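Local coordinates for coat protein (Pseudomonas phage PP7, PDB 2QUD), which forms dimers that assemble into the T=3 icosahedral phage capsid, bind packaging signals in the genomic RNA and repress translation of the viral replicase, at the interface of chains A and B. Sequence-based numbering; all coordinates share one arbitrary frame. Chains: chain A/B, Coat protein.

Contact 1: the interface of chains A and B. Residues chain A 81-83, 117; chain B 84-86, 104.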
ATOM      1  N   VAL A  81       2.313   6.739   8.660  1.00 19.42           N
ATOM      2  CA  VAL A  81       2.811   6.501   7.320  1.00 18.33           C
ATOM      3  C   VAL A  81       2.276   5.165   6.798  1.00 19.65           C
ATOM      4  O   VAL A  81       2.239   4.182   7.538  1.00 19.65           O
ATOM      5  CB  VAL A  81       4.357   6.455   7.296  1.00 20.54           C
ATOM      6  CG1 VAL A  81       4.831   6.434   5.887  1.00 18.19           C
ATOM      7  CG2 VAL A  81       4.974   7.662   8.052  1.00 23.82           C
ATOM      8  N   TRP A  82       1.856   5.135   5.543  1.00 16.16           N
ATOM      9  CA  TRP A  82       1.659   3.883   4.837  1.00 16.29           C
ATOM     10  C   TRP A  82       2.363   3.896   3.518  1.00 16.59           C
ATOM     11  O   TRP A  82       1.993   4.601   2.629  1.00 17.58           O
ATOM     12  CB  TRP A  82       0.181   3.590   4.677  1.00 17.06           C
ATOM     13  CG  TRP A  82      -0.208   2.217   4.203  1.00 19.24           C
ATOM     14  CD1 TRP A  82       0.431   1.438   3.290  1.00 17.45           C
ATOM     15  CD2 TRP A  82      -1.355   1.487   4.607  1.00 18.49           C
ATOM     16  NE1 TRP A  82      -0.239   0.283   3.110  1.00 16.81           N
ATOM     17  CE2 TRP A  82      -1.351   0.285   3.900  1.00 17.68           C
ATOM     18  CE3 TRP A  82      -2.405   1.747   5.475  1.00 17.90           C
ATOM     19  CZ2 TRP A  82      -2.346  -0.657   4.062  1.00 15.57           C
ATOM     20  CZ3 TRP A  82      -3.351   0.840   5.634  1.00 19.32           C
ATOM     21  CH2 TRP A  82      -3.329  -0.362   4.957  1.00 21.23           C
ATOM     22  N   SER A  83       3.416   3.102   3.442  1.00 15.48           N
ATOM     23  CA  SER A  83       4.205   3.080   2.231  0.50 17.43           C
ATOM     24  C   SER A  83       4.057   1.750   1.495  1.00 18.18           C
ATOM     25  O   SER A  83       3.760   0.722   2.079  1.00 18.19           O
ATOM     26  CB  SER A  83       5.674   3.403   2.515  0.50 23.87           C
ATOM     27  OG  SER A  83       6.220   2.459   3.396  0.50 32.07           O
ATOM     28  N   VAL A 117      -4.543  -2.550  11.015  1.00 23.08           N
ATOM     29  CA  VAL A 117      -4.028  -1.190  11.115  1.00 21.45           C
ATOM     30  C   VAL A 117      -4.638  -0.346  12.232  1.00 22.52           C
ATOM     31  O   VAL A 117      -3.936   0.430  12.884  1.00 24.57           O
ATOM     32  CB  VAL A 117      -4.125  -0.476   9.745  1.00 24.54           C
ATOM     33  CG1 VAL A 117      -3.819   1.036   9.869  1.00 22.61           C
ATOM     34  CG2 VAL A 117      -3.186  -1.210   8.753  1.00 21.71           C
TER
ATOM     35  N   HIS B  84       3.805  -3.562   1.896  1.00 16.56           N
ATOM     36  CA  HIS B  84       3.263  -2.453   2.660  1.00 16.89           C
ATOM     37  C   HIS B  84       4.066  -2.303   3.931  1.00 20.13           C
ATOM     38  O   HIS B  84       4.353  -3.297   4.585  1.00 20.64           O
ATOM     39  CB  HIS B  84       1.832  -2.752   3.042  1.00 15.80           C
ATOM     40  CG  HIS B  84       0.969  -3.083   1.870  1.00 15.35           C
ATOM     41  ND1 HIS B  84       0.115  -2.162   1.308  1.00 18.17           N
ATOM     42  CD2 HIS B  84       0.870  -4.202   1.120  1.00 16.59           C
ATOM     43  CE1 HIS B  84      -0.485  -2.706   0.263  1.00 18.89           C
ATOM     44  NE2 HIS B  84      -0.046  -3.956   0.132  1.00 17.63           N
ATOM     45  N   ASP B  85       4.401  -1.063   4.288  1.00 16.06           N
ATOM     46  CA  ASP B  85       5.068  -0.751   5.549  1.00 18.74           C
ATOM     47  C   ASP B  85       4.248   0.355   6.179  1.00 20.87           C
ATOM     48  O   ASP B  85       4.237   1.466   5.683  1.00 19.22           O
ATOM     49  CB  ASP B  85       6.521  -0.350   5.282  1.00 21.03           C
ATOM     50  CG  ASP B  85       7.340  -0.128   6.555  1.00 31.10           C
ATOM     51  OD1 ASP B  85       8.575  -0.060   6.423  1.00 42.55           O
ATOM     52  OD2 ASP B  85       6.781  -0.009   7.661  1.00 38.97           O
ATOM     53  N   VAL B  86       3.556   0.019   7.265  1.00 19.50           N
ATOM     54  CA  VAL B  86       2.655   0.933   7.935  1.00 19.45           C
ATOM     55  C   VAL B  86       3.233   1.329   9.301  1.00 23.57           C
ATOM     56  O   VAL B  86       3.517   0.463  10.123  1.00 21.95           O
ATOM     57  CB  VAL B  86       1.258   0.345   8.088  1.00 18.48           C
ATOM     58  CG1 VAL B  86       0.277   1.450   8.447  1.00 21.12           C
ATOM     59  CG2 VAL B  86       0.832  -0.383   6.818  1.00 21.03           C
ATOM     60  N   THR B 104      -5.676   5.086   2.184  1.00 14.81           N
ATOM     61  CA  THR B 104      -4.897   4.111   1.450  1.00 16.83           C
ATOM     62  C   THR B 104      -5.727   3.164   0.601  1.00 14.69           C
ATOM     63  O   THR B 104      -5.406   2.874  -0.460  1.00 16.67           O
ATOM     64  CB  THR B 104      -3.993   3.301   2.402  1.00 17.41           C
ATOM     65  OG1 THR B 104      -3.113   4.171   3.074  1.00 17.04           O
ATOM     66  CG2 THR B 104      -3.200   2.292   1.624  1.00 16.71           C
TER
HETATM   67  O   HOH W   1      -0.730   4.493   1.372  1.00 14.80           O
HETATM   68  O   HOH W   2       9.154   1.950   4.199  1.00 43.39           O

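Contact 2: the interface of chains A and B. Residues chain A 107, 110, 113, 123; chain B 8, 10, 44, 61.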
ATOM      1  N   LEU A 107      -6.875  -7.045  -1.006  1.00 18.28           N
ATOM      2  CA  LEU A 107      -6.270  -7.179   0.313  1.00 17.75           C
ATOM      3  C   LEU A 107      -6.457  -5.957   1.200  1.00 18.38           C
ATOM      4  O   LEU A 107      -6.911  -6.080   2.330  1.00 19.55           O
ATOM      5  CB  LEU A 107      -4.788  -7.463   0.147  1.00 18.08           C
ATOM      6  CG  LEU A 107      -3.865  -7.608   1.382  1.00 19.40           C
ATOM      7  CD1 LEU A 107      -4.350  -8.760   2.303  1.00 20.46           C
ATOM      8  CD2 LEU A 107      -2.413  -7.770   0.934  1.00 23.44           C
ATOM      9  N   THR A 110      -9.936  -5.414   2.598  1.00 20.13           N
ATOM     10  CA  THR A 110     -10.472  -6.337   3.607  1.00 20.21           C
ATOM     11  C   THR A 110     -10.683  -5.710   4.994  1.00 18.56           C
ATOM     12  O   THR A 110      -9.899  -4.868   5.459  1.00 21.65           O
ATOM     13  CB  THR A 110      -9.595  -7.625   3.774  1.00 22.43           C
ATOM     14  OG1 THR A 110      -8.297  -7.316   4.294  1.00 22.39           O
ATOM     15  CG2 THR A 110      -9.502  -8.392   2.458  1.00 22.38           C
ATOM     16  N   VAL A 113      -7.458  -6.391   7.188  1.00 21.43           N
ATOM     17  CA  VAL A 113      -6.368  -5.404   7.126  0.50 17.99           C
ATOM     18  C   VAL A 113      -6.752  -4.123   7.886  1.00 16.94           C
ATOM     19  O   VAL A 113      -5.952  -3.529   8.580  1.00 20.76           O
ATOM     20  CB  VAL A 113      -5.969  -5.113   5.660  0.50 13.44           C
ATOM     21  CG1 VAL A 113      -5.036  -3.880   5.574  0.50  9.73           C
ATOM     22  CG2 VAL A 113      -5.297  -6.349   5.053  0.50 17.80           C
ATOM     23  N   LEU A 123      -3.864 -10.830  11.275  1.00 28.07           N
ATOM     24  CA  LEU A 123      -4.697 -11.383  10.195  1.00 26.98           C
ATOM     25  C   LEU A 123      -5.077 -12.842  10.446  1.00 26.57           C
ATOM     26  O   LEU A 123      -4.418 -13.553  11.194  1.00 30.34           O
ATOM     27  CB  LEU A 123      -3.986 -11.305   8.848  1.00 24.03           C
ATOM     28  CG  LEU A 123      -3.584  -9.918   8.326  1.00 28.41           C
ATOM     29  CD1 LEU A 123      -2.878 -10.068   6.989  1.00 28.30           C
ATOM     30  CD2 LEU A 123      -4.801  -8.971   8.230  1.00 25.43           C
TER
ATOM     31  N   ILE B   8      -7.656 -15.666   5.089  1.00 28.04           N
ATOM     32  CA  ILE B   8      -8.055 -14.349   4.600  1.00 27.05           C
ATOM     33  C   ILE B   8      -8.464 -14.548   3.139  1.00 23.45           C
ATOM     34  O   ILE B   8      -7.764 -15.209   2.381  1.00 26.91           O
ATOM     35  CB  ILE B   8      -6.942 -13.263   4.809  1.00 25.27           C
ATOM     36  CG1 ILE B   8      -7.408 -11.904   4.299  1.00 25.74           C
ATOM     37  CG2 ILE B   8      -5.637 -13.643   4.175  1.00 25.60           C
ATOM     38  CD1 ILE B   8      -6.613 -10.794   4.825  1.00 28.36           C
ATOM     39  N   LEU B  10      -9.564 -13.007  -0.526  1.00 27.54           N
ATOM     40  CA  LEU B  10      -9.467 -11.882  -1.462  1.00 25.72           C
ATOM     41  C   LEU B  10     -10.426 -12.113  -2.632  1.00 33.53           C
ATOM     42  O   LEU B  10     -10.424 -13.169  -3.252  1.00 36.55           O
ATOM     43  CB  LEU B  10      -8.039 -11.753  -1.986  1.00 27.00           C
ATOM     44  CG  LEU B  10      -6.924 -11.650  -0.948  1.00 23.16           C
ATOM     45  CD1 LEU B  10      -5.569 -11.416  -1.644  1.00 20.94           C
ATOM     46  CD2 LEU B  10      -7.231 -10.575   0.087  1.00 25.08           C
ATOM     47  N   LEU B  44       1.287 -14.470   1.227  1.00 20.71           N
ATOM     48  CA  LEU B  44       1.196 -13.234   1.986  1.00 20.55           C
ATOM     49  C   LEU B  44       1.929 -13.415   3.294  1.00 23.14           C
ATOM     50  O   LEU B  44       1.625 -14.316   4.054  1.00 21.69           O
ATOM     51  CB  LEU B  44      -0.264 -12.877   2.276  1.00 18.34           C
ATOM     52  CG  LEU B  44      -0.529 -11.637   3.142  1.00 22.69           C
ATOM     53  CD1 LEU B  44      -0.001 -10.322   2.461  1.00 25.03           C
ATOM     54  CD2 LEU B  44      -2.010 -11.535   3.449  1.00 21.43           C
ATOM     55  N   LEU B  61       3.292  -6.048   5.368  1.00 20.78           N
ATOM     56  CA  LEU B  61       2.511  -7.024   4.600  1.00 21.60           C
ATOM     57  C   LEU B  61       3.222  -7.188   3.267  1.00 22.59           C
ATOM     58  O   LEU B  61       3.517  -6.202   2.608  1.00 22.63           O
ATOM     59  CB  LEU B  61       1.089  -6.541   4.344  1.00 20.12           C
ATOM     60  CG  LEU B  61       0.192  -6.247   5.529  1.00 25.10           C
ATOM     61  CD1 LEU B  61      -1.163  -5.755   5.005  1.00 26.10           C
ATOM     62  CD2 LEU B  61       0.047  -7.499   6.400  1.00 30.03           C
TER

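Contact 1: the interface of chains A and B
A:Trp82 and B:His84 meet where strand 76-89 of each chain pairs antiparallel with its twin, joining the two sheets of the leviviral coat-protein dimer into one. The tight part is the side of this sheet that faces the helices. With CG anti to the backbone N (chi1 -169°), the indole of A:Trp82 leans across the partner strand and is held between two methyl groups of chain B. CG2 of B:Thr104, on helix 94-108, lies over one face, 3.6 Å from CE2 of A:Trp82; CG2 of B:Val86 covers the opposite face, 3.6 Å from CD2. Small beta-branched residues suit this place, since each offers a methyl close over the ring, a CH-pi contact. At the rim, the indole N-H of NE1 points to ND1 of B:His84 at 3.1 Å, nearly straight and close to both ring planes, though the planes themselves stand almost perpendicular (79°). This bond satisfies the indole's polar atom and, with the two methyls, should fix the ring's rotation. Even here a water links A:Trp82 O to the hydroxyl OG1 of B:Thr104. Backbone bonds join A:Ser83 and B:Asp85 in both directions, N of A:Ser83 lying 2.9 Å from O of B:Asp85.

On the other side of the sheet the contact is looser. The same O also accepts, on a lone pair, from the hydroxyl OG of A:Ser83, an RNA-binding residue, at 3.2 Å. Water 2 joins that hydroxyl to the carboxylate OD1 of B:Asp85.

Contact 2: the interface of chains A and B
Helix 94-109 of chain A, the turn that follows it, the start of helix 111-119 and the C-terminal loop lie against strands 7-12, 43-50 and 56-68 of chain B. The helices of one leviviral coat subunit thus rest on the sheet of its partner, and the meeting is made largely by aliphatic side chains.

A:Leu107 reaches in from the end of its helix. Its CG is anti to the backbone N (chi1 178°), which carries the forked end toward B:Leu44, and the two leucines meet methyl to methyl: CD1 of A:Leu107 lies 3.8 Å from CD2 of B:Leu44, while CD2 of A:Leu107 faces CD1 of B:Leu44. A branched leucine suits this place because its two methyls can engage both arms of its neighbour. Near the helix backbone, CD2 of B:Leu10 presses on CA of A:Leu107 at 3.5 Å, and CD1 of B:Ile8 approaches CD1 of A:Leu107 at 4.0 Å. The extended isoleucine crosses the leucine at about a right angle.

A:Leu123 sends CD1 to both B:Leu44 and B:Leu61, 3.9 Å from CD2 of each; a long leucine suits the loop because it can reach both strands. The shorter A:Val113 fits close to its helix and touches more lightly, its CG2 lying 4.2 Å from CD1 of B:Leu61.

A:Thr110 has two tasks. Its methyl CG2 packs on CD2 of B:Leu10, while its hydroxyl OG1 turns back into its own chain, donating to the carbonyl O of A:Leu107 at 2.7 Å and accepting from the backbone N of A:Val113. Threonine therefore ties the end of one helix to the start of the next, and this bracing should keep A:Leu107 and A:Val113 set against the partner's sheet.

By burying apolar surface between helix and sheet, the site should contribute to holding the two subunits together as the dimer from which the capsid is built.

The C-alpha centres of contact 1 and contact 2 lie about 13 Å apart, and the two-fold axis gives each a twin with the chains exchanged. They share no residue, but the helix beginning at residue 94 and helix 111-119 contribute to both: chain B lends the first of these (94-108) to contact 1 and chain A lends it (94-109) to contact 2. Contact 1 joins the two sheets edge to edge, at the middle of the dimer's sheet, whereas contact 2 fastens the helices of one subunit to the partner's sheet. This reciprocal overlap should interlock the subunits and stabilise the continuous sheet, whose strand 76-89 also carries RNA-binding residues.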